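Local coordinates for extracellular solute-binding protein (PDB 3PU5), which probably serves as the extracellular solute-binding component of a bacterial transport system, perhaps for polyamine-like ligands, as in related periplasmic binding proteins, at residues G215-A220 and V228-P233. Residues are numbered along the deposited sequence; the frame is centred on the assembly and turned at random.
Sequences GRTFIA and VKWVDP
Phe-218 and Trp-230 form an offset edge-to-face pair: the phenyl edge is directed at the face of the indole six-membered ring, with centroids 5.7 Å apart and planes at 84°. Phe-218 CZ lies 3.9 Å from Trp-230 CE3, and Phe-218 CE1 comes equally near Trp-230 CB. Phe-218 leaves its backbone away from the strand, yet the far part of the ring, CE1 and CZ, reaches the indole. Thr-217 meets the same tryptophan at CB and CD1, the two side chains crossing at about a right angle. With Thr-217 CG2 anti to the backbone N, this methyl packs 3.7 Å from Lys-229 O, while Thr-217 OG1 sits 3.8 Å from Trp-230 CD1. Three residues further along the helix, Ala-220 CB touches Val-228 CG2 at 3.7 Å. No hydrogen bond joins the segments; the axes of helical segment 215-220 and strand 229-231 approach to 7.6 Å, with 150° between their N-to-C directions. Strand 209-213, helix 214-223 and strand 229-231 make a beta-alpha-beta crossover within one lobe of a periplasmic-binding-protein fold, since both strands pair antiparallel with strand 111-117. Two polar side-chain atoms are satisfied by backbone carbonyls just before the helix: Trp-230 NE1 by Gly-212 O and Thr-217 OG1 by Trp-213 O. Farther out, helix 197-204 borders the aliphatic end, where Val-199 touches Ala-220 and Leu-202 touches Val-228.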
loop_
_atom_site.group_PDB
_atom_site.type_symbol
_atom_site.label_atom_id
_atom_site.label_comp_id
_atom_site.label_asym_id
_atom_site.label_seq_id
_atom_site.Cartn_x
_atom_site.Cartn_y
_atom_site.Cartn_z
ATOM N N GLY A 215 7.693 -5.582 -3.682
ATOM C CA GLY A 215 8.543 -4.854 -4.611
ATOM C C GLY A 215 9.953 -4.632 -4.091
ATOM O O GLY A 215 10.943 -4.922 -4.770
ATOM N N ARG A 216 10.045 -4.105 -2.875
ATOM C CA ARG A 216 11.336 -3.855 -2.254
ATOM C C ARG A 216 12.182 -5.119 -2.191
ATOM O O ARG A 216 13.382 -5.087 -2.475
ATOM C CB ARG A 216 11.132 -3.268 -0.862
ATOM C CG ARG A 216 10.649 -1.835 -0.920
ATOM C CD ARG A 216 10.452 -1.245 0.451
ATOM N NE ARG A 216 10.938 0.128 0.478
ATOM C CZ ARG A 216 10.169 1.204 0.528
ATOM N NH1 ARG A 216 8.848 1.084 0.565
ATOM N NH2 ARG A 216 10.726 2.406 0.545
ATOM N N THR A 217 11.551 -6.234 -1.829
ATOM C CA THR A 217 12.274 -7.491 -1.697
ATOM C C THR A 217 12.688 -8.011 -3.081
ATOM O O THR A 217 13.787 -8.561 -3.232
ATOM C CB THR A 217 11.446 -8.551 -0.933
ATOM O OG1 THR A 217 10.982 -8.004 0.309
ATOM C CG2 THR A 217 12.294 -9.775 -0.638
ATOM N N PHE A 218 11.829 -7.816 -4.089
ATOM C CA PHE A 218 12.143 -8.263 -5.454
ATOM C C PHE A 218 13.397 -7.556 -5.957
ATOM O O PHE A 218 14.282 -8.179 -6.537
ATOM C CB PHE A 218 10.988 -8.008 -6.442
ATOM C CG PHE A 218 9.703 -8.745 -6.119
ATOM C CD1 PHE A 218 9.707 -9.902 -5.372
ATOM C CD2 PHE A 218 8.489 -8.279 -6.614
ATOM C CE1 PHE A 218 8.528 -10.574 -5.097
ATOM C CE2 PHE A 218 7.303 -8.934 -6.344
ATOM C CZ PHE A 218 7.319 -10.088 -5.586
ATOM N N ILE A 219 13.463 -6.249 -5.728
ATOM C CA ILE A 219 14.622 -5.455 -6.122
ATOM C C ILE A 219 15.898 -6.002 -5.480
ATOM O O ILE A 219 16.910 -6.196 -6.159
ATOM C CB ILE A 219 14.417 -3.972 -5.772
ATOM C CG1 ILE A 219 13.231 -3.417 -6.573
ATOM C CG2 ILE A 219 15.696 -3.163 -6.042
ATOM C CD1 ILE A 219 12.778 -2.031 -6.148
ATOM N N ALA A 220 15.837 -6.269 -4.177
ATOM C CA ALA A 220 16.968 -6.844 -3.454
ATOM C C ALA A 220 17.302 -8.244 -3.965
ATOM O O ALA A 220 18.473 -8.583 -4.145
ATOM C CB ALA A 220 16.691 -6.877 -1.945
ATOM N N VAL A 228 17.932 -12.963 -0.971
ATOM C CA VAL A 228 16.689 -12.801 -0.223
ATOM C C VAL A 228 15.517 -13.152 -1.126
ATOM O O VAL A 228 15.611 -13.023 -2.350
ATOM C CB VAL A 228 16.510 -11.367 0.309
ATOM C CG1 VAL A 228 17.623 -11.023 1.273
ATOM C CG2 VAL A 228 16.461 -10.375 -0.845
ATOM N N LYS A 229 14.427 -13.620 -0.526
ATOM C CA LYS A 229 13.240 -13.963 -1.286
ATOM C C LYS A 229 12.003 -13.521 -0.523
ATOM O O LYS A 229 12.067 -13.250 0.685
ATOM C CB LYS A 229 13.188 -15.465 -1.581
ATOM C CG LYS A 229 14.110 -15.899 -2.711
ATOM C CD LYS A 229 13.669 -17.229 -3.294
ATOM C CE LYS A 229 14.473 -17.593 -4.535
ATOM N NZ LYS A 229 15.934 -17.676 -4.261
ATOM N N TRP A 230 10.885 -13.446 -1.240
ATOM C CA TRP A 230 9.623 -12.967 -0.686
ATOM C C TRP A 230 8.580 -14.059 -0.807
ATOM O O TRP A 230 8.501 -14.738 -1.835
ATOM C CB TRP A 230 9.151 -11.733 -1.453
ATOM C CG TRP A 230 7.948 -11.042 -0.864
ATOM C CD1 TRP A 230 7.930 -10.190 0.197
ATOM C CD2 TRP A 230 6.591 -11.134 -1.328
ATOM N NE1 TRP A 230 6.650 -9.742 0.428
ATOM C CE2 TRP A 230 5.808 -10.310 -0.494
ATOM C CE3 TRP A 230 5.963 -11.839 -2.365
ATOM C CZ2 TRP A 230 4.424 -10.167 -0.665
ATOM C CZ3 TRP A 230 4.586 -11.696 -2.533
ATOM C CH2 TRP A 230 3.834 -10.865 -1.682
ATOM N N VAL A 231 7.784 -14.221 0.242
ATOM C CA VAL A 231 6.708 -15.200 0.255
ATOM C C VAL A 231 5.360 -14.523 0.088
ATOM O O VAL A 231 5.029 -13.584 0.803
ATOM C CB VAL A 231 6.676 -16.020 1.562
ATOM C CG1 VAL A 231 5.530 -17.016 1.528
ATOM C CG2 VAL A 231 8.004 -16.752 1.768
ATOM N N ASP A 232 4.596 -15.014 -0.876
ATOM C CA ASP A 232 3.193 -14.672 -1.032
ATOM C C ASP A 232 2.428 -15.631 -0.117
ATOM O O ASP A 232 2.232 -16.793 -0.462
ATOM C CB ASP A 232 2.802 -14.879 -2.499
ATOM C CG ASP A 232 1.427 -14.350 -2.825
ATOM O OD1 ASP A 232 0.751 -13.820 -1.917
ATOM O OD2 ASP A 232 1.024 -14.456 -4.007
ATOM N N PRO A 233 2.026 -15.161 1.079
ATOM C CA PRO A 233 1.464 -16.087 2.075
ATOM C C PRO A 233 0.144 -16.696 1.611
ATOM O O PRO A 233 -0.640 -16.011 0.959
ATOM C CB PRO A 233 1.230 -15.190 3.301
ATOM C CG PRO A 233 2.061 -13.941 3.048
ATOM C CD PRO A 233 2.029 -13.771 1.561
#